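Local atomic coordinates of salicylaldehyde dehydrogenase NahF (Pseudomonas putida, PDB entry 4JZ6), a protein that probably catalyses the NAD+-dependent oxidation of salicylaldehyde to salicylate, a step in naphthalene degradation. Residues Val163-Thr168 / Gln297-Met302; Gly269-Leu274 / Ser303-Val308; Glu67-Thr72 / Gly183-Phe188. One frame throughout, in Å; residues are numbered along the deposited sequence.

Interaction 1: Val163-Thr168 / Gln297-Met302; sequences VPWNGT and QGQICM. With NK (salicylaldehyde), chain B.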
loop_
_atom_site.group_PDB
_atom_site.type_symbol
_atom_site.label_atom_id
_atom_site.label_comp_id
_atom_site.label_asym_id
_atom_site.label_seq_id
_atom_site.Cartn_x
_atom_site.Cartn_y
_atom_site.Cartn_z
ATOM N N VAL A 163 -13.393 -0.889 -12.379
ATOM C CA VAL A 163 -14.376 0.130 -12.018
ATOM C C VAL A 163 -15.796 -0.419 -12.018
ATOM O O VAL A 163 -16.202 -1.066 -12.982
ATOM C CB VAL A 163 -14.314 1.304 -13.007
ATOM C CG1 VAL A 163 -15.324 2.377 -12.636
ATOM C CG2 VAL A 163 -12.914 1.877 -13.040
ATOM N N PRO A 164 -16.556 -0.159 -10.934
ATOM C CA PRO A 164 -17.932 -0.647 -10.799
ATOM C C PRO A 164 -18.932 0.253 -11.524
ATOM O O PRO A 164 -18.528 1.071 -12.353
ATOM C CB PRO A 164 -18.166 -0.578 -9.294
ATOM C CG PRO A 164 -17.375 0.606 -8.880
ATOM C CD PRO A 164 -16.132 0.586 -9.733
ATOM N N TRP A 165 -20.213 0.120 -11.186
ATOM C CA TRP A 165 -21.301 0.705 -11.969
ATOM C C TRP A 165 -22.034 1.865 -11.277
ATOM O O TRP A 165 -22.810 2.572 -11.919
ATOM C CB TRP A 165 -22.315 -0.394 -12.275
ATOM C CG TRP A 165 -22.671 -1.125 -11.029
ATOM C CD1 TRP A 165 -22.073 -2.252 -10.539
ATOM C CD2 TRP A 165 -23.667 -0.749 -10.073
ATOM N NE1 TRP A 165 -22.651 -2.610 -9.344
ATOM C CE2 TRP A 165 -23.630 -1.704 -9.034
ATOM C CE3 TRP A 165 -24.596 0.293 -9.997
ATOM C CZ2 TRP A 165 -24.487 -1.643 -7.936
ATOM C CZ3 TRP A 165 -25.443 0.354 -8.903
ATOM C CH2 TRP A 165 -25.385 -0.608 -7.890
ATOM N N ASN A 166 -21.809 2.056 -9.978
ATOM C CA ASN A 166 -22.625 2.996 -9.203
ATOM C C ASN A 166 -22.250 4.471 -9.357
ATOM O O ASN A 166 -23.075 5.288 -9.771
ATOM C CB ASN A 166 -22.679 2.588 -7.728
ATOM C CG ASN A 166 -21.307 2.441 -7.120
ATOM O OD1 ASN A 166 -20.330 2.205 -7.830
ATOM N ND2 ASN A 166 -21.220 2.580 -5.797
ATOM N N GLY A 167 -21.014 4.814 -9.017
ATOM C CA GLY A 167 -20.474 6.116 -9.365
ATOM C C GLY A 167 -20.011 6.003 -10.803
ATOM O O GLY A 167 -18.832 6.172 -11.115
ATOM N N THR A 168 -20.976 5.721 -11.673
ATOM C CA THR A 168 -20.746 5.205 -13.017
ATOM C C THR A 168 -19.668 5.932 -13.807
ATOM O O THR A 168 -18.841 5.302 -14.466
ATOM C CB THR A 168 -22.043 5.236 -13.826
ATOM O OG1 THR A 168 -23.140 4.874 -12.978
ATOM C CG2 THR A 168 -21.958 4.265 -14.960
ATOM N N GLN A 297 -30.653 5.786 -4.571
ATOM C CA GLN A 297 -31.224 4.592 -3.958
ATOM C C GLN A 297 -30.279 3.906 -2.982
ATOM O O GLN A 297 -30.278 2.682 -2.896
ATOM C CB GLN A 297 -31.612 3.576 -5.033
ATOM C CG GLN A 297 -32.490 4.133 -6.114
ATOM C CD GLN A 297 -31.735 4.528 -7.368
ATOM O OE1 GLN A 297 -31.786 5.680 -7.791
ATOM N NE2 GLN A 297 -31.042 3.573 -7.979
ATOM N N GLY A 298 -29.464 4.678 -2.269
ATOM C CA GLY A 298 -28.520 4.102 -1.328
ATOM C C GLY A 298 -27.549 3.118 -1.967
ATOM O O GLY A 298 -27.042 2.202 -1.314
ATOM N N GLN A 299 -27.293 3.305 -3.256
ATOM C CA GLN A 299 -26.360 2.450 -3.968
ATOM C C GLN A 299 -24.984 3.104 -4.066
ATOM O O GLN A 299 -24.244 2.888 -5.026
ATOM C CB GLN A 299 -26.898 2.107 -5.353
ATOM C CG GLN A 299 -28.075 1.168 -5.317
ATOM C CD GLN A 299 -28.522 0.745 -6.703
ATOM O OE1 GLN A 299 -28.749 -0.440 -6.963
ATOM N NE2 GLN A 299 -28.656 1.715 -7.601
ATOM N N ILE A 300 -24.647 3.909 -3.068
ATOM C CA ILE A 300 -23.330 4.523 -3.001
ATOM C C ILE A 300 -22.579 3.822 -1.882
ATOM O O ILE A 300 -23.174 3.517 -0.854
ATOM C CB ILE A 300 -23.439 6.032 -2.706
ATOM C CG1 ILE A 300 -24.559 6.651 -3.550
ATOM C CG2 ILE A 300 -22.112 6.729 -2.959
ATOM C CD1 ILE A 300 -24.765 8.131 -3.323
ATOM N N CYS A 301 -21.288 3.550 -2.073
ATOM C CA CYS A 301 -20.527 2.825 -1.047
ATOM C C CYS A 301 -20.477 3.632 0.248
ATOM O O CYS A 301 -20.327 3.066 1.331
ATOM C CB CYS A 301 -19.111 2.461 -1.518
ATOM S SG CYS A 301 -19.022 1.262 -2.879
ATOM N N MET A 302 -20.624 4.952 0.126
ATOM C CA MET A 302 -20.660 5.828 1.294
ATOM C C MET A 302 -22.070 6.279 1.686
ATOM O O MET A 302 -22.216 7.196 2.501
ATOM C CB MET A 302 -19.762 7.053 1.092
ATOM C CG MET A 302 -20.016 7.841 -0.190
ATOM S SD MET A 302 -19.099 9.402 -0.230
ATOM C CE MET A 302 -19.254 9.844 -1.965
HETATM O OAH NK B . -19.326 5.042 -2.990
HETATM C CAD NK B . -19.143 5.129 -4.188
HETATM C CAA NK B . -18.717 6.458 -4.679
HETATM C CAC NK B . -17.649 7.142 -4.101
HETATM C CAG NK B . -17.292 8.391 -4.600
HETATM C CAI NK B . -17.996 8.957 -5.645
HETATM C CAE NK B . -19.060 8.283 -6.214
HETATM C CAB NK B . -19.426 7.027 -5.729
HETATM O OAF NK B . -20.475 6.316 -6.260
#

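Interaction 2: Gly269-Leu274 / Ser303-Val308; sequences GGKSPL and STERLV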
loop_
_atom_site.group_PDB
_atom_site.type_symbol
_atom_site.label_atom_id
_atom_site.label_comp_id
_atom_site.label_asym_id
_atom_site.label_seq_id
_atom_site.Cartn_x
_atom_site.Cartn_y
_atom_site.Cartn_z
ATOM N N GLY A 269 -16.120 -1.720 0.503
ATOM C CA GLY A 269 -17.424 -1.467 1.085
ATOM C C GLY A 269 -17.443 -0.485 2.242
ATOM O O GLY A 269 -16.395 -0.130 2.802
ATOM N N GLY A 270 -18.651 -0.051 2.600
ATOM C CA GLY A 270 -18.847 0.844 3.722
ATOM C C GLY A 270 -20.129 0.551 4.475
ATOM O O GLY A 270 -21.019 -0.133 3.970
ATOM N N LYS A 271 -20.207 1.058 5.700
ATOM C CA LYS A 271 -21.427 1.028 6.493
ATOM C C LYS A 271 -21.478 2.401 7.152
ATOM O O LYS A 271 -21.565 2.529 8.373
ATOM C CB LYS A 271 -21.363 -0.087 7.536
ATOM C CG LYS A 271 -22.659 -0.338 8.294
ATOM C CD LYS A 271 -23.700 -1.009 7.430
ATOM C CE LYS A 271 -25.058 -1.028 8.110
ATOM N NZ LYS A 271 -26.044 -1.784 7.308
ATOM N N SER A 272 -21.398 3.427 6.312
ATOM C CA SER A 272 -21.192 4.800 6.756
ATOM C C SER A 272 -22.299 5.341 7.659
ATOM O O SER A 272 -23.465 5.396 7.263
ATOM C CB SER A 272 -20.999 5.697 5.540
ATOM O OG SER A 272 -19.797 5.352 4.877
ATOM N N PRO A 273 -21.925 5.748 8.884
ATOM C CA PRO A 273 -22.893 6.171 9.898
ATOM C C PRO A 273 -23.069 7.685 9.969
ATOM O O PRO A 273 -22.130 8.439 9.705
ATOM C CB PRO A 273 -22.244 5.684 11.194
ATOM C CG PRO A 273 -20.765 5.852 10.928
ATOM C CD PRO A 273 -20.558 5.672 9.434
ATOM N N LEU A 274 -24.274 8.119 10.322
ATOM C CA LEU A 274 -24.483 9.499 10.725
ATOM C C LEU A 274 -24.693 9.514 12.234
ATOM O O LEU A 274 -25.676 8.964 12.744
ATOM C CB LEU A 274 -25.685 10.109 10.004
ATOM C CG LEU A 274 -25.787 11.639 10.029
ATOM C CD1 LEU A 274 -24.678 12.243 9.188
ATOM C CD2 LEU A 274 -27.140 12.127 9.552
ATOM N N SER A 303 -23.096 5.651 1.107
ATOM C CA SER A 303 -24.480 5.946 1.481
ATOM C C SER A 303 -24.620 5.769 2.973
ATOM O O SER A 303 -24.004 4.877 3.552
ATOM C CB SER A 303 -25.469 5.010 0.786
ATOM O OG SER A 303 -25.668 5.367 -0.567
ATOM N N THR A 304 -25.417 6.625 3.597
ATOM C CA THR A 304 -25.640 6.547 5.029
ATOM C C THR A 304 -26.372 5.251 5.360
ATOM O O THR A 304 -27.569 5.127 5.103
ATOM C CB THR A 304 -26.476 7.732 5.504
ATOM O OG1 THR A 304 -25.936 8.942 4.959
ATOM C CG2 THR A 304 -26.472 7.802 7.013
ATOM N N GLU A 305 -25.650 4.280 5.916
ATOM C CA GLU A 305 -26.242 2.978 6.216
ATOM C C GLU A 305 -26.634 2.840 7.684
ATOM O O GLU A 305 -27.395 1.950 8.048
ATOM C CB GLU A 305 -25.297 1.846 5.812
ATOM C CG GLU A 305 -24.946 1.835 4.333
ATOM C CD GLU A 305 -25.148 0.476 3.690
ATOM O OE1 GLU A 305 -25.517 -0.474 4.413
ATOM O OE2 GLU A 305 -24.948 0.360 2.461
ATOM N N ARG A 306 -26.105 3.723 8.523
ATOM C CA ARG A 306 -26.462 3.746 9.936
ATOM C C ARG A 306 -26.822 5.157 10.368
ATOM O O ARG A 306 -26.215 6.133 9.916
ATOM C CB ARG A 306 -25.293 3.277 10.802
ATOM C CG ARG A 306 -25.058 1.784 10.850
ATOM C CD ARG A 306 -23.640 1.528 11.311
ATOM N NE ARG A 306 -23.468 0.227 11.943
ATOM C CZ ARG A 306 -22.484 -0.058 12.794
ATOM N NH1 ARG A 306 -21.590 0.871 13.114
ATOM N NH2 ARG A 306 -22.397 -1.267 13.331
ATOM N N LEU A 307 -27.806 5.254 11.253
ATOM C CA LEU A 307 -28.083 6.488 11.959
ATOM C C LEU A 307 -27.913 6.196 13.446
ATOM O O LEU A 307 -28.841 5.688 14.086
ATOM C CB LEU A 307 -29.516 6.957 11.690
ATOM C CG LEU A 307 -29.941 7.538 10.332
ATOM C CD1 LEU A 307 -29.046 8.701 9.943
ATOM C CD2 LEU A 307 -29.965 6.488 9.227
ATOM N N VAL A 308 -26.733 6.477 14.002
ATOM C CA VAL A 308 -26.556 6.292 15.448
ATOM C C VAL A 308 -27.000 7.550 16.209
ATOM O O VAL A 308 -26.383 8.612 16.122
ATOM C CB VAL A 308 -25.136 5.748 15.860
ATOM C CG1 VAL A 308 -24.698 4.643 14.917
ATOM C CG2 VAL A 308 -24.099 6.824 15.880
HETATM O O HOH W 1 -20.678 2.664 11.052
HETATM O O HOH W 2 -28.210 -0.590 6.869
HETATM O O HOH W 3 -21.906 3.244 3.698
#

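Interaction 3: Glu67-Thr72 / Gly183-Phe188; sequences EEAFKT and GNTVVF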
loop_
_atom_site.group_PDB
_atom_site.type_symbol
_atom_site.label_atom_id
_atom_site.label_comp_id
_atom_site.label_asym_id
_atom_site.label_seq_id
_atom_site.Cartn_x
_atom_site.Cartn_y
_atom_site.Cartn_z
ATOM N N GLU A 67 1.517 -1.500 -22.319
ATOM C CA GLU A 67 2.959 -1.588 -22.095
ATOM C C GLU A 67 3.717 -0.866 -23.203
ATOM O O GLU A 67 4.602 -0.051 -22.938
ATOM C CB GLU A 67 3.402 -3.053 -22.003
ATOM C CG GLU A 67 4.909 -3.264 -21.893
ATOM C CD GLU A 67 5.420 -3.256 -20.462
ATOM O OE1 GLU A 67 6.452 -3.907 -20.202
ATOM O OE2 GLU A 67 4.800 -2.604 -19.596
ATOM N N GLU A 68 3.345 -1.164 -24.445
ATOM C CA GLU A 68 3.999 -0.587 -25.612
ATOM C C GLU A 68 3.881 0.934 -25.642
ATOM O O GLU A 68 4.853 1.634 -25.911
ATOM C CB GLU A 68 3.413 -1.190 -26.892
ATOM C CG GLU A 68 3.983 -0.609 -28.179
ATOM C CD GLU A 68 5.457 -0.940 -28.392
ATOM O OE1 GLU A 68 5.967 -1.893 -27.756
ATOM O OE2 GLU A 68 6.101 -0.239 -29.208
ATOM N N ALA A 69 2.687 1.438 -25.359
ATOM C CA ALA A 69 2.450 2.874 -25.376
ATOM C C ALA A 69 3.216 3.565 -24.259
ATOM O O ALA A 69 3.660 4.705 -24.415
ATOM C CB ALA A 69 0.966 3.170 -25.259
ATOM N N PHE A 70 3.365 2.871 -23.134
ATOM C CA PHE A 70 4.081 3.411 -21.989
ATOM C C PHE A 70 5.483 3.881 -22.372
ATOM O O PHE A 70 5.996 4.834 -21.786
ATOM C CB PHE A 70 4.153 2.386 -20.853
ATOM C CG PHE A 70 4.873 2.891 -19.629
ATOM C CD1 PHE A 70 6.123 2.387 -19.282
ATOM C CD2 PHE A 70 4.310 3.885 -18.838
ATOM C CE1 PHE A 70 6.789 2.857 -18.165
ATOM C CE2 PHE A 70 4.971 4.362 -17.723
ATOM C CZ PHE A 70 6.215 3.845 -17.382
ATOM N N LYS A 71 6.078 3.223 -23.369
ATOM C CA LYS A 71 7.448 3.514 -23.813
ATOM C C LYS A 71 7.671 4.977 -24.202
ATOM O O LYS A 71 8.761 5.525 -23.997
ATOM C CB LYS A 71 7.836 2.625 -24.996
ATOM C CG LYS A 71 7.995 1.153 -24.678
ATOM C CD LYS A 71 8.436 0.396 -25.926
ATOM C CE LYS A 71 8.452 -1.113 -25.713
ATOM N NZ LYS A 71 8.832 -1.841 -26.961
ATOM N N THR A 72 6.646 5.598 -24.775
ATOM C CA THR A 72 6.719 7.004 -25.150
ATOM C C THR A 72 5.914 7.867 -24.187
ATOM O O THR A 72 6.288 9.009 -23.901
ATOM C CB THR A 72 6.197 7.242 -26.583
ATOM O OG1 THR A 72 4.992 6.496 -26.773
ATOM C CG2 THR A 72 7.215 6.792 -27.601
ATOM N N GLY A 183 1.761 9.723 -15.719
ATOM C CA GLY A 183 2.564 9.233 -16.824
ATOM C C GLY A 183 2.364 7.759 -17.093
ATOM O O GLY A 183 3.141 7.143 -17.822
ATOM N N ASN A 184 1.323 7.185 -16.502
ATOM C CA ASN A 184 1.040 5.768 -16.705
ATOM C C ASN A 184 0.022 5.544 -17.808
ATOM O O ASN A 184 -0.685 6.474 -18.210
ATOM C CB ASN A 184 0.558 5.133 -15.408
ATOM C CG ASN A 184 1.503 5.391 -14.263
ATOM O OD1 ASN A 184 2.552 4.762 -14.167
ATOM N ND2 ASN A 184 1.147 6.329 -13.397
ATOM N N THR A 185 -0.031 4.313 -18.305
ATOM C CA THR A 185 -1.075 3.896 -19.231
ATOM C C THR A 185 -1.956 2.916 -18.476
ATOM O O THR A 185 -1.527 2.348 -17.467
ATOM C CB THR A 185 -0.498 3.238 -20.492
ATOM O OG1 THR A 185 0.015 1.941 -20.167
ATOM C CG2 THR A 185 0.616 4.091 -21.067
ATOM N N VAL A 186 -3.188 2.722 -18.932
ATOM C CA VAL A 186 -4.121 1.923 -18.149
ATOM C C VAL A 186 -4.991 0.947 -18.945
ATOM O O VAL A 186 -5.487 1.262 -20.025
ATOM C CB VAL A 186 -4.984 2.826 -17.217
ATOM C CG1 VAL A 186 -5.007 4.245 -17.740
ATOM C CG2 VAL A 186 -6.402 2.282 -17.051
ATOM N N VAL A 187 -5.129 -0.259 -18.403
ATOM C CA VAL A 187 -6.147 -1.193 -18.847
ATOM C C VAL A 187 -7.377 -0.985 -17.965
ATOM O O VAL A 187 -7.366 -1.304 -16.771
ATOM C CB VAL A 187 -5.657 -2.648 -18.758
ATOM C CG1 VAL A 187 -6.765 -3.607 -19.165
ATOM C CG2 VAL A 187 -4.432 -2.847 -19.634
ATOM N N PHE A 188 -8.421 -0.420 -18.567
ATOM C CA PHE A 188 -9.655 -0.057 -17.883
ATOM C C PHE A 188 -10.674 -1.182 -18.026
ATOM O O PHE A 188 -11.173 -1.442 -19.119
ATOM C CB PHE A 188 -10.181 1.251 -18.493
ATOM C CG PHE A 188 -11.588 1.632 -18.074
ATOM C CD1 PHE A 188 -12.109 1.258 -16.842
ATOM C CD2 PHE A 188 -12.385 2.388 -18.931
ATOM C CE1 PHE A 188 -13.398 1.620 -16.484
ATOM C CE2 PHE A 188 -13.668 2.759 -18.574
ATOM C CZ PHE A 188 -14.178 2.376 -17.353
#

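Interaction 1: Val163-Thr168 / Gln297-Met302
The amide ND2 of Asn166 donates to the carbonyl O of Gln299 at 3.1 Å, with an N-H...O angle of 152°. The acceptor lies almost in the Asn166 amide plane, whereas ND2 is tilted 20° from the carbonyl plane of Gln299. Asn166 CG stands between its backbone N and carbonyl carbon, which turns the amide toward residues 299-301; its OD1 takes a weak bond from Gly167 N. Behind it, Asn166 CB rests on one face of the Trp165 ring, and CH2 at the far end of that ring reaches Gln299 OE1 at 3.5 Å. Ring and Gln299 amide are inclined at 64°, and OE1 also receives a weak hydrogen bond from Val345 N.

Salicylaldehyde fits beside this pairing. Its aldehyde oxygen OAH is gripped by two weak backbone bonds, from Cys301 N at 2.6 Å and Met302 N at 3.4 Å. Asn166 ND2 stands 3.7 Å from the aldehyde carbon CAD. Cys301 SG is 4.1 Å from the same ligand atom, CAD, a non-covalent separation. An alanine in place of Asn166 would probably leave Gln299 O without this donor and open a gap beside the aldehyde carbon. Gly167 CA lies 3.1 Å from the phenolic OAF, where a CB would collide with the ligand, and Met302 CE packs against the aromatic ring at CAG. With Trp113, Val170 and Tyr463 completing the pocket, an asparagine amide and a cysteine N-H near the carbonyl are consistent with the oxyanion hole of aldehyde dehydrogenases.

Interaction 2: Gly269-Leu274 / Ser303-Val308
Pro273 and Arg306 face each other with their CA atoms 4.3 Å apart, and with Leu274 and Leu307 they form two parallel bridges between strands 273-276 and 306-310. Helix 282-294 links these strands, so the contact is the beta-beta interface of a beta-alpha-beta unit in the seven-stranded sheet. The hydrogen bonds confirm the register: Glu305 N donates to Ser272 O at 2.8 Å, Leu274 N to Arg306 O at 2.8 Å with an angle of 165°, and Val308 N weakly to Leu274 O. CA-H...O contacts from Thr304, Pro273 and Leu307 add to them.

Ahead of the bridges, Lys271 and Glu305 form a salt bridge. The lysine starts with CG anti to its backbone N and then bends at chi2 (72°), which carries CD and CE over Glu305 CB and brings NZ to OE1 at 3.2 Å, nearly along the C-O axis. Both buried charges have further partners: NZ donates to the carbonyls of Glu395 and Ile392, and OE1 accepts from Thr397 N. Arg306 crosses the same lysine at about a right angle, its CD 3.7 Å from Lys271 CG. Its guanidinium is held by a bond from NE to Tyr393 O and a salt bridge from NH2 to Asp419, while a water joins NH1 to Lys271 O.

On the face carrying Leu274 and Leu307 the contact is apolar. Leu307 CD1 packs on Leu274 CB at 3.6 Å, Thr304 CG2 touches the same CB, and Ala289 of helix 282-294 covers both leucines. Where the backbones separate before the strands, a water joins them, accepting from Ser272 N at 2.7 Å and donating to Ser303 O at 2.7 Å.

Interaction 3: Glu67-Thr72 / Gly183-Phe188
Gly183 meets Phe70 of helix 56-73 through its carbonyl oxygen, which lies 3.3 Å from the ring atom CE2. The glycine closes helix 170-181 in a Schellman motif, and the chain then runs into strand 186-189 of the parallel part of a Rossmann-type alpha/beta sheet, as in the nucleotide-binding domain of this family. Its phi of 87° shows why a side chain would not fit: a CB would press against the carbonyl O of the preceding residue. Because Phe70 CG is anti to its backbone N (chi1 -179°), the ring swings alongside this turn and presents its edge. Gly183 O sits near the ring plane, an approach that would suit the weakly positive hydrogens of the rim.

Asn184 comes next, its CA 4.3 Å from Phe70 CE2 and also at the ring edge. Its amide is held from several sides: OD1 accepts from Val156 N and Gly157 N, and ND2 donates to the carbonyls of Pro179 and Phe483.

Thr185 carries the apolar half of the contact. Its CG2, anti to the carbonyl carbon, presses against the helix backbone 3.6 Å from Phe70 N and reaches Phe70 CB at 3.9 Å. Ala69 CB flanks the same methyl at 4.3 Å. The same rotation turns OG1 to the carbonyl of Ala66, one turn back along the helix, so the side chain joins the helix by packing and by a hydrogen bond.

Beyond Thr185 the strand leaves residues 67-72, although Val187 still packs on Ala62 and Ala66 earlier in the helix. On the outer side of this turn, Lys71 NZ forms a salt bridge at 3.0 Å with the syn side of Glu68 OE1, 27° out of the carboxylate plane.

How the interactions relate
Interactions 1 and 2 are buried and touch: Met302 leads straight into Ser303, and Met302 O packs on Ser272 CB. The loop that lines the salicylaldehyde pocket thus continues into the strand pairing of the seven-stranded sheet. Interaction 1 connects this side with a loop after strand 159-162 of the six-stranded sheet. Interaction 3 belongs to that six-stranded sheet, farther from the chain centre and only partly buried; Val163 CG2 on Phe188 CE1 links it to interaction 1. Interactions 2 and 3 lie on opposite sides of the centre, without touching. Their chemistry differs accordingly: side-chain-to-backbone and ligand bonds, backbone pairing with buried charges, and, across the third, packing without hydrogen bonds.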